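Local coordinates for protein acyl-CoA dehydrogenase FadE3 (Mycobacterium smegmatis, PDB 4IV6) that belongs to the acyl-CoA dehydrogenase family of flavoproteins and holds dihydroflavine-adenine dinucleotide in an assembly of four chains, at residues B[93-98]-B[120-125]; B[53-58]-B[87-92]; B[180-185]-B[231-236]. All coordinates share one frame; numbering follows the deposited sequence.

Interaction 1 (B[93-98]-B[120-125]). With FDA (dihydroflavine-adenine dinucleotide), chain D.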
loop_
_atom_site.group_PDB
_atom_site.type_symbol
_atom_site.label_atom_id
_atom_site.label_comp_id
_atom_site.label_asym_id
_atom_site.label_seq_id
_atom_site.Cartn_x
_atom_site.Cartn_y
_atom_site.Cartn_z
ATOM N N THR B 93 -22.638 -25.553 -5.684
ATOM C CA THR B 93 -23.650 -24.644 -5.128
ATOM C C THR B 93 -24.223 -23.674 -6.186
ATOM O O THR B 93 -25.436 -23.438 -6.263
ATOM C CB THR B 93 -23.074 -23.830 -3.955
ATOM O OG1 THR B 93 -22.379 -24.708 -3.037
ATOM C CG2 THR B 93 -24.179 -23.108 -3.235
ATOM N N VAL B 94 -23.347 -23.113 -6.993
ATOM C CA VAL B 94 -23.786 -22.191 -8.026
ATOM C C VAL B 94 -24.729 -22.919 -8.989
ATOM O O VAL B 94 -25.776 -22.389 -9.327
ATOM C CB VAL B 94 -22.589 -21.556 -8.750
ATOM C CG1 VAL B 94 -23.050 -20.712 -9.914
ATOM C CG2 VAL B 94 -21.781 -20.695 -7.773
ATOM N N VAL B 95 -24.383 -24.148 -9.394
ATOM C CA VAL B 95 -25.263 -24.901 -10.302
ATOM C C VAL B 95 -26.589 -25.208 -9.625
ATOM O O VAL B 95 -27.648 -25.114 -10.273
ATOM C CB VAL B 95 -24.635 -26.219 -10.816
ATOM C CG1 VAL B 95 -25.630 -26.999 -11.664
ATOM C CG2 VAL B 95 -23.379 -25.933 -11.609
ATOM N N SER B 96 -26.546 -25.584 -8.336
ATOM C CA SER B 96 -27.756 -25.805 -7.567
ATOM C C SER B 96 -28.666 -24.585 -7.684
ATOM O O SER B 96 -29.855 -24.702 -7.954
ATOM C CB SER B 96 -27.465 -26.118 -6.083
ATOM O OG SER B 96 -26.709 -27.303 -5.899
ATOM N N LYS B 97 -28.109 -23.404 -7.487
ATOM C CA LYS B 97 -28.903 -22.180 -7.570
ATOM C C LYS B 97 -29.451 -21.904 -8.965
ATOM O O LYS B 97 -30.597 -21.487 -9.116
ATOM C CB LYS B 97 -28.055 -21.001 -7.086
ATOM C CG LYS B 97 -28.780 -19.661 -7.025
ATOM C CD LYS B 97 -29.711 -19.576 -5.831
ATOM C CE LYS B 97 -30.295 -18.179 -5.702
ATOM N NZ LYS B 97 -31.314 -18.121 -4.614
ATOM N N LEU B 98 -28.629 -22.082 -9.996
ATOM C CA LEU B 98 -29.104 -21.895 -11.358
ATOM C C LEU B 98 -30.302 -22.806 -11.699
ATOM O O LEU B 98 -31.262 -22.367 -12.344
ATOM C CB LEU B 98 -27.994 -22.130 -12.369
ATOM C CG LEU B 98 -26.877 -21.101 -12.327
ATOM C CD1 LEU B 98 -25.817 -21.477 -13.347
ATOM C CD2 LEU B 98 -27.403 -19.694 -12.552
ATOM N N LEU B 120 -24.575 -36.987 -6.886
ATOM C CA LEU B 120 -24.186 -36.302 -8.104
ATOM C C LEU B 120 -23.579 -34.952 -7.764
ATOM O O LEU B 120 -24.185 -34.179 -7.051
ATOM C CB LEU B 120 -25.393 -36.100 -8.994
ATOM C CG LEU B 120 -25.188 -35.228 -10.234
ATOM C CD1 LEU B 120 -24.219 -35.865 -11.192
ATOM C CD2 LEU B 120 -26.530 -35.021 -10.905
ATOM N N ARG B 121 -22.413 -34.665 -8.322
ATOM C CA ARG B 121 -21.777 -33.371 -8.206
ATOM C C ARG B 121 -21.771 -32.607 -9.528
ATOM O O ARG B 121 -21.694 -33.207 -10.619
ATOM C CB ARG B 121 -20.359 -33.570 -7.724
ATOM C CG ARG B 121 -20.314 -33.869 -6.231
ATOM C CD ARG B 121 -18.930 -34.241 -5.792
ATOM N NE ARG B 121 -18.022 -33.126 -5.888
ATOM C CZ ARG B 121 -16.711 -33.240 -5.739
ATOM N NH1 ARG B 121 -16.171 -34.425 -5.451
ATOM N NH2 ARG B 121 -15.948 -32.164 -5.843
ATOM N N ALA B 122 -21.863 -31.282 -9.429
ATOM C CA ALA B 122 -21.886 -30.415 -10.591
ATOM C C ALA B 122 -20.817 -29.356 -10.487
ATOM O O ALA B 122 -20.393 -28.956 -9.390
ATOM C CB ALA B 122 -23.262 -29.773 -10.766
ATOM N N THR B 123 -20.400 -28.866 -11.654
ATOM C CA THR B 123 -19.470 -27.752 -11.708
ATOM C C THR B 123 -19.830 -26.813 -12.858
ATOM O O THR B 123 -20.659 -27.166 -13.714
ATOM C CB THR B 123 -18.038 -28.251 -11.835
ATOM O OG1 THR B 123 -17.120 -27.154 -11.693
ATOM C CG2 THR B 123 -17.822 -28.930 -13.201
ATOM N N MET B 124 -19.223 -25.625 -12.862
ATOM C CA MET B 124 -19.464 -24.606 -13.904
ATOM C C MET B 124 -18.346 -24.598 -14.920
ATOM O O MET B 124 -17.206 -24.442 -14.534
ATOM C CB MET B 124 -19.451 -23.191 -13.325
ATOM C CG MET B 124 -20.528 -22.844 -12.331
ATOM S SD MET B 124 -22.175 -22.837 -13.061
ATOM C CE MET B 124 -21.945 -21.729 -14.429
ATOM N N ALA B 125 -18.676 -24.661 -16.205
ATOM C CA ALA B 125 -17.686 -24.561 -17.265
ATOM C C ALA B 125 -17.897 -23.343 -18.169
ATOM O O ALA B 125 -18.673 -23.381 -19.139
ATOM C CB ALA B 125 -17.649 -25.839 -18.082
HETATM P PA FDA D . -7.410 -13.207 -19.064
HETATM O O1A FDA D . -8.857 -12.868 -19.322
HETATM O O2A FDA D . -6.538 -13.721 -20.176
HETATM O O5B FDA D . -6.721 -11.920 -18.407
HETATM C C5B FDA D . -5.292 -11.805 -18.211
HETATM C C4B FDA D . -4.995 -10.485 -17.477
HETATM O O4B FDA D . -5.578 -9.361 -18.164
HETATM C C3B FDA D . -5.604 -10.449 -16.092
HETATM O O3B FDA D . -4.808 -9.587 -15.249
HETATM C C2B FDA D . -6.971 -9.858 -16.361
HETATM O O2B FDA D . -7.589 -9.252 -15.230
HETATM C C1B FDA D . -6.605 -8.792 -17.366
HETATM N N9A FDA D . -7.747 -8.360 -18.216
HETATM C C8A FDA D . -8.327 -9.097 -19.189
HETATM N N7A FDA D . -9.301 -8.388 -19.794
HETATM C C5A FDA D . -9.344 -7.180 -19.181
HETATM C C6A FDA D . -10.129 -5.963 -19.309
HETATM N N6A FDA D . -11.088 -5.898 -20.235
HETATM N N1A FDA D . -9.892 -4.913 -18.492
HETATM C C2A FDA D . -8.906 -4.966 -17.582
HETATM N N3A FDA D . -8.135 -6.060 -17.394
HETATM C C4A FDA D . -8.302 -7.156 -18.163
HETATM N N1 FDA D . -13.263 -21.195 -14.695
HETATM C C2 FDA D . -14.387 -21.889 -14.849
HETATM O O2 FDA D . -15.133 -21.621 -15.810
HETATM N N3 FDA D . -14.743 -22.870 -14.001
HETATM C C4 FDA D . -14.013 -23.252 -12.954
HETATM O O4 FDA D . -14.380 -24.200 -12.208
HETATM C C4X FDA D . -12.762 -22.511 -12.695
HETATM N N5 FDA D . -11.918 -22.815 -11.687
HETATM C C5X FDA D . -10.623 -22.414 -11.754
HETATM C C6 FDA D . -9.629 -23.031 -10.987
HETATM C C7 FDA D . -8.304 -22.597 -11.024
HETATM C C7M FDA D . -7.238 -23.294 -10.219
HETATM C C8 FDA D . -7.955 -21.498 -11.836
HETATM C C8M FDA D . -6.551 -20.948 -11.939
HETATM C C9 FDA D . -8.938 -20.892 -12.601
HETATM C C9A FDA D . -10.266 -21.348 -12.586
HETATM N N10 FDA D . -11.227 -20.724 -13.410
HETATM C C10 FDA D . -12.409 -21.454 -13.668
HETATM C "C1'" FDA D . -10.722 -19.892 -14.508
HETATM C "C2'" FDA D . -10.756 -18.454 -14.037
HETATM O "O2'" FDA D . -12.098 -17.999 -13.864
HETATM C "C3'" FDA D . -10.009 -17.597 -15.058
HETATM O "O3'" FDA D . -8.614 -17.808 -14.867
HETATM C "C4'" FDA D . -10.300 -16.120 -14.933
HETATM O "O4'" FDA D . -11.565 -15.920 -15.585
HETATM C "C5'" FDA D . -9.257 -15.263 -15.673
HETATM O "O5'" FDA D . -9.113 -15.765 -16.982
HETATM P P FDA D . -7.782 -15.740 -17.840
HETATM O O1P FDA D . -8.249 -16.188 -19.211
HETATM O O2P FDA D . -6.727 -16.526 -17.141
HETATM O O3P FDA D . -7.375 -14.180 -17.794
#
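Where the helical N-terminal domain of the acyl-CoA dehydrogenase fold meets the beta domain, helix 83-102 lies across strand 122-125, the two running almost perpendicular. Their segment axes approach to 7.2 Å, a spacing suited to the small A122, whose CB meets V95 CG1 at 3.8 Å. V95 holds CG1 anti to its backbone N, and this sets the second branch, CG2, against M124 SD at 3.6 Å. Methionine suits this place because its unbranched chain can turn: M124 leaves the strand along the flank of the helix, then bends at chi2 (-66°) and chi3 (-54°) so that its sulfur swings in. There SD also touches V94 CG1 at 3.9 Å, the two chains crossing steeply, and L98 CD1, likewise at 3.9 Å, from an oblique direction. V94, V95 and L98 share one face of the helix, so three apolar branches bear on a single thioether from the helix side. M238 of helix 234-270 packs on both V94 and M124. T123 turns its CB away from the helix, its OG1 hydrogen-bonded to S159 O. The strand backbone also meets dihydroflavine-adenine dinucleotide: FDA N3 donates to M124 O at 3.0 Å, nearly straight at 174°. A strand residue whose side chain packs on a helix while its backbone carbonyl meets the pyrimidine edge of the flavin is typical of the flavin site of acyl-CoA dehydrogenases.

Interaction 2 (B[53-58]-B[87-92])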
loop_
_atom_site.group_PDB
_atom_site.type_symbol
_atom_site.label_atom_id
_atom_site.label_comp_id
_atom_site.label_asym_id
_atom_site.label_seq_id
_atom_site.Cartn_x
_atom_site.Cartn_y
_atom_site.Cartn_z
ATOM N N PHE B 53 -23.156 -30.547 0.251
ATOM C CA PHE B 53 -23.550 -30.427 -1.131
ATOM C C PHE B 53 -25.036 -30.106 -1.335
ATOM O O PHE B 53 -25.465 -29.936 -2.484
ATOM C CB PHE B 53 -23.111 -31.684 -1.901
ATOM C CG PHE B 53 -21.624 -31.793 -2.029
ATOM C CD1 PHE B 53 -20.870 -32.372 -1.039
ATOM C CD2 PHE B 53 -20.979 -31.278 -3.128
ATOM C CE1 PHE B 53 -19.482 -32.443 -1.137
ATOM C CE2 PHE B 53 -19.598 -31.337 -3.240
ATOM C CZ PHE B 53 -18.850 -31.918 -2.247
ATOM N N GLY B 54 -25.803 -29.993 -0.243
ATOM C CA GLY B 54 -27.236 -29.696 -0.283
ATOM C C GLY B 54 -27.589 -28.399 0.421
ATOM O O GLY B 54 -28.753 -28.113 0.663
ATOM N N LEU B 55 -26.585 -27.586 0.741
ATOM C CA LEU B 55 -26.810 -26.358 1.519
ATOM C C LEU B 55 -27.696 -25.331 0.826
ATOM O O LEU B 55 -28.253 -24.473 1.480
ATOM C CB LEU B 55 -25.481 -25.687 1.886
ATOM C CG LEU B 55 -24.588 -26.431 2.873
ATOM C CD1 LEU B 55 -23.219 -25.790 2.918
ATOM C CD2 LEU B 55 -25.199 -26.459 4.250
ATOM N N ALA B 56 -27.797 -25.378 -0.494
ATOM C CA ALA B 56 -28.673 -24.455 -1.192
ATOM C C ALA B 56 -29.930 -25.127 -1.792
ATOM O O ALA B 56 -30.635 -24.516 -2.580
ATOM C CB ALA B 56 -27.895 -23.723 -2.273
ATOM N N ILE B 57 -30.222 -26.355 -1.391
ATOM C CA ILE B 57 -31.285 -27.142 -2.040
ATOM C C ILE B 57 -32.451 -27.393 -1.073
ATOM O O ILE B 57 -32.325 -28.180 -0.132
ATOM C CB ILE B 57 -30.732 -28.475 -2.608
ATOM C CG1 ILE B 57 -29.685 -28.181 -3.692
ATOM C CG2 ILE B 57 -31.856 -29.322 -3.180
ATOM C CD1 ILE B 57 -28.977 -29.409 -4.230
ATOM N N PRO B 58 -33.594 -26.726 -1.306
ATOM C CA PRO B 58 -34.729 -26.844 -0.392
ATOM C C PRO B 58 -35.587 -28.063 -0.674
ATOM O O PRO B 58 -35.383 -28.755 -1.666
ATOM C CB PRO B 58 -35.536 -25.594 -0.701
ATOM C CG PRO B 58 -35.355 -25.467 -2.172
ATOM C CD PRO B 58 -33.925 -25.864 -2.447
ATOM N N GLY B 87 -13.539 -25.192 -2.222
ATOM C CA GLY B 87 -13.549 -25.196 -3.706
ATOM C C GLY B 87 -14.301 -26.389 -4.249
ATOM O O GLY B 87 -14.957 -26.315 -5.286
ATOM N N ALA B 88 -14.225 -27.500 -3.533
ATOM C CA ALA B 88 -14.912 -28.729 -3.933
ATOM C C ALA B 88 -16.406 -28.563 -4.079
ATOM O O ALA B 88 -17.028 -29.284 -4.873
ATOM C CB ALA B 88 -14.633 -29.840 -2.926
ATOM N N MET B 89 -16.993 -27.641 -3.319
ATOM C CA MET B 89 -18.462 -27.465 -3.305
ATOM C C MET B 89 -18.987 -26.133 -3.879
ATOM O O MET B 89 -20.189 -25.951 -4.000
ATOM C CB MET B 89 -19.029 -27.739 -1.892
ATOM C CG MET B 89 -18.380 -26.958 -0.752
ATOM S SD MET B 89 -18.984 -25.259 -0.591
ATOM C CE MET B 89 -20.674 -25.542 -0.246
ATOM N N GLY B 90 -18.098 -25.229 -4.262
ATOM C CA GLY B 90 -18.491 -23.898 -4.744
ATOM C C GLY B 90 -19.298 -23.873 -6.032
ATOM O O GLY B 90 -20.473 -23.460 -6.046
ATOM N N GLY B 91 -18.686 -24.325 -7.120
ATOM C CA GLY B 91 -19.413 -24.494 -8.373
ATOM C C GLY B 91 -20.675 -25.341 -8.275
ATOM O O GLY B 91 -21.674 -25.051 -8.931
ATOM N N HIS B 92 -20.644 -26.385 -7.446
ATOM C CA HIS B 92 -21.808 -27.227 -7.219
ATOM C C HIS B 92 -22.947 -26.406 -6.645
ATOM O O HIS B 92 -24.090 -26.518 -7.072
ATOM C CB HIS B 92 -21.429 -28.365 -6.275
ATOM C CG HIS B 92 -22.547 -29.273 -5.903
ATOM N ND1 HIS B 92 -22.806 -30.455 -6.570
ATOM C CD2 HIS B 92 -23.428 -29.219 -4.878
ATOM C CE1 HIS B 92 -23.826 -31.068 -5.995
ATOM N NE2 HIS B 92 -24.213 -30.341 -4.955
#
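H92 and F53 lock the loop after helix 41-50 onto helix 83-102, and the torsions of both decide how they meet. H92 carries CG anti to its backbone N (chi1 177°), which sends the imidazole off the helix toward the loop. F53 has CG anti to its carbonyl carbon, so its ring runs back along the helix while its own O stays beside the histidine. The rings form a T-shaped pair, planes at 84° and centroids 5.0 Å apart. Phenylalanine supplies the edge: F53 CD2 stands 3.6 Å above the imidazole, over its centre. In the plane of that same imidazole, H92 NE2 donates to F53 O at 2.8 Å, arriving on a carbonyl lone pair, though the bond is clearly bent. One residue therefore meets the histidine twice, on a face with its ring and at the edge with its carbonyl. M89 covers a face of the phenyl ring in a CH-pi contact, its CB 4.3 Å from the centroid of the F53 ring. M89 CG is wedged between backbone N and carbonyl carbon (chi1 53°), and further bends at chi2 and chi3 bring CE to L55 CD1 at 4.1 Å. L55 sits in the type I turn G54-I57, where a branched apolar chain can reach the methionine methyl. Near the plane of the phenyl ring, F53 CE2 faces A88 O at 3.7 Å, a carbonyl that also receives R121 NH2. Because H92 ND1 accepts from A122 N while NE2 donates to F53 O and, weakly, to M115 O, the buried imidazole is probably neutral, with its proton on NE2 and its rotation fixed from both nitrogens.

Interaction 3 (B[180-185]-B[231-236])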
loop_
_atom_site.group_PDB
_atom_site.type_symbol
_atom_site.label_atom_id
_atom_site.label_comp_id
_atom_site.label_asym_id
_atom_site.label_seq_id
_atom_site.Cartn_x
_atom_site.Cartn_y
_atom_site.Cartn_z
ATOM N N ALA B 180 -24.788 -10.040 -30.324
ATOM C CA ALA B 180 -23.991 -11.246 -30.196
ATOM C C ALA B 180 -24.163 -11.940 -28.830
ATOM O O ALA B 180 -24.040 -13.178 -28.709
ATOM C CB ALA B 180 -22.529 -10.924 -30.457
ATOM N N HIS B 181 -24.460 -11.160 -27.799
ATOM C CA HIS B 181 -24.564 -11.740 -26.459
ATOM C C HIS B 181 -25.821 -12.612 -26.321
ATOM O O HIS B 181 -25.878 -13.510 -25.466
ATOM C CB HIS B 181 -24.475 -10.652 -25.375
ATOM C CG HIS B 181 -25.681 -9.779 -25.285
ATOM N ND1 HIS B 181 -25.777 -8.570 -25.948
ATOM C CD2 HIS B 181 -26.835 -9.924 -24.593
ATOM C CE1 HIS B 181 -26.950 -8.016 -25.682
ATOM N NE2 HIS B 181 -27.611 -8.818 -24.862
ATOM N N LYS B 182 -26.800 -12.382 -27.201
ATOM C CA LYS B 182 -28.000 -13.204 -27.233
ATOM C C LYS B 182 -27.794 -14.570 -27.898
ATOM O O LYS B 182 -28.725 -15.341 -28.003
ATOM C CB LYS B 182 -29.138 -12.449 -27.932
ATOM C CG LYS B 182 -29.674 -11.245 -27.154
ATOM C CD LYS B 182 -30.239 -11.592 -25.767
ATOM C CE LYS B 182 -31.310 -12.686 -25.811
ATOM N NZ LYS B 182 -31.957 -12.913 -24.478
ATOM N N GLY B 183 -26.588 -14.871 -28.345
ATOM C CA GLY B 183 -26.282 -16.208 -28.854
ATOM C C GLY B 183 -25.725 -17.202 -27.832
ATOM O O GLY B 183 -25.362 -18.324 -28.194
ATOM N N VAL B 184 -25.645 -16.801 -26.570
ATOM C CA VAL B 184 -24.990 -17.605 -25.516
ATOM C C VAL B 184 -25.999 -18.178 -24.546
ATOM O O VAL B 184 -26.845 -17.441 -24.025
ATOM C CB VAL B 184 -23.946 -16.761 -24.749
ATOM C CG1 VAL B 184 -23.377 -17.514 -23.570
ATOM C CG2 VAL B 184 -22.796 -16.402 -25.690
ATOM N N SER B 185 -25.893 -19.479 -24.291
ATOM C CA SER B 185 -26.799 -20.198 -23.422
ATOM C C SER B 185 -26.012 -21.070 -22.480
ATOM O O SER B 185 -24.798 -21.211 -22.617
ATOM C CB SER B 185 -27.743 -21.090 -24.248
ATOM O OG SER B 185 -28.383 -20.331 -25.260
ATOM N N GLU B 231 -33.161 -20.112 -25.454
ATOM C CA GLU B 231 -31.752 -19.861 -25.747
ATOM C C GLU B 231 -31.434 -18.385 -25.629
ATOM O O GLU B 231 -32.326 -17.543 -25.779
ATOM C CB GLU B 231 -31.420 -20.324 -27.166
ATOM C CG GLU B 231 -31.601 -21.824 -27.353
ATOM C CD GLU B 231 -31.324 -22.270 -28.768
ATOM O OE1 GLU B 231 -31.193 -21.373 -29.635
ATOM O OE2 GLU B 231 -31.223 -23.503 -29.001
ATOM N N GLY B 232 -30.171 -18.072 -25.358
ATOM C CA GLY B 232 -29.711 -16.711 -25.375
ATOM C C GLY B 232 -29.775 -15.935 -24.075
ATOM O O GLY B 232 -29.667 -14.696 -24.105
ATOM N N ARG B 233 -29.934 -16.636 -22.945
ATOM C CA ARG B 233 -30.008 -15.994 -21.635
ATOM C C ARG B 233 -28.863 -16.363 -20.704
ATOM O O ARG B 233 -28.889 -16.060 -19.478
ATOM C CB ARG B 233 -31.308 -16.386 -20.966
ATOM C CG ARG B 233 -32.497 -16.009 -21.815
ATOM C CD ARG B 233 -33.762 -16.006 -21.024
ATOM N NE ARG B 233 -34.835 -15.492 -21.864
ATOM C CZ ARG B 233 -35.992 -15.038 -21.418
ATOM N NH1 ARG B 233 -36.273 -15.031 -20.118
ATOM N NH2 ARG B 233 -36.885 -14.589 -22.289
ATOM N N GLY B 234 -27.856 -17.002 -21.285
ATOM C CA GLY B 234 -26.715 -17.471 -20.542
ATOM C C GLY B 234 -26.025 -16.432 -19.682
ATOM O O GLY B 234 -25.759 -16.703 -18.526
ATOM N N PHE B 235 -25.734 -15.253 -20.238
ATOM C CA PHE B 235 -25.069 -14.194 -19.472
ATOM C C PHE B 235 -25.930 -13.676 -18.322
ATOM O O PHE B 235 -25.445 -13.500 -17.209
ATOM C CB PHE B 235 -24.605 -13.034 -20.373
ATOM C CG PHE B 235 -23.358 -13.355 -21.173
ATOM C CD1 PHE B 235 -22.185 -13.722 -20.540
ATOM C CD2 PHE B 235 -23.376 -13.331 -22.562
ATOM C CE1 PHE B 235 -21.048 -14.059 -21.283
ATOM C CE2 PHE B 235 -22.248 -13.649 -23.299
ATOM C CZ PHE B 235 -21.078 -14.007 -22.670
ATOM N N ALA B 236 -27.211 -13.462 -18.581
ATOM C CA ALA B 236 -28.118 -13.013 -17.541
ATOM C C ALA B 236 -28.188 -14.028 -16.411
ATOM O O ALA B 236 -28.137 -13.671 -15.228
ATOM C CB ALA B 236 -29.506 -12.779 -18.130
HETATM O O HOH W 1 -26.584 -14.608 -23.121
HETATM O O HOH W 2 -33.732 -15.245 -24.863
#
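Three hydrogen bonds join the 3-10 turn 180-183 and the start of strand 184-190 to the loop before helix 234-270 and its first turn. One, nearly straight at 163°, runs from G232 N to S185 OG, 2.9 Å; S185, with OG anti to its carbonyl carbon, also bonds T173 OG1, so its short hydroxyl links a backbone N-H to a side chain. G234 N donates to V184 O at 3.0 Å and 147°, from above the carbonyl plane. K182 sets out away from the helix start, but bends at chi2 and chi3 bring NZ to 2.9 Å from G232 O, well off that carbonyl's plane (57°). A CA-H...O contact of 3.3 Å from G232 CA to V184 O adds to the backbone packing. Glycine suits both 232 and 234: a beta carbon would collide with K182 O at the first and with V184 O at the second, and the backbone angles of G232 themselves call for glycine.

Waters extend the polar network. Water 1 accepts from F235 N at 3.1 Å and bonds to the carbonyls H181 O and V184 O. Water 2 accepts from R233 NE and from K182 NZ, the latter at 3.0 Å, and donates to E231 O. It probably eases the repulsion between the two cations, whose NZ and NE lie 4.7 Å apart.

Apolar packing centres on F235. Its CE2 meets V184 CG2 at 3.7 Å, V184 CG1 lies over one ring face toward the rim, and H181 O sits at the ring edge.

The helix begins, after R233 at its N-cap position, with its first N-H groups answered by a strand carbonyl and a water, a close-packed joint between the beta domain and the C-terminal helical domain of the acyl-CoA dehydrogenase fold.

Along the chain interaction 2 closes before interaction 1 opens, and interaction 3 follows. Interactions 1 and 2 both use helix 83-102, have centres about 7 Å apart and touch each other, so loop 53-58, the helix and the strand entry 120-125 form one continuous core. Interaction 3 lies about 18 Å from interaction 1 and about 25 Å from interaction 2, centre to centre. It does not touch interaction 1, nearest atoms being about 7 Å apart, but both reach the same sheet, whose outer strands within this chain are 122-125 and 184-190. Interactions 1 and 3 thus tie the beta domain to the N-terminal and C-terminal helical domains respectively, while interaction 2 is internal to the N-terminal domain.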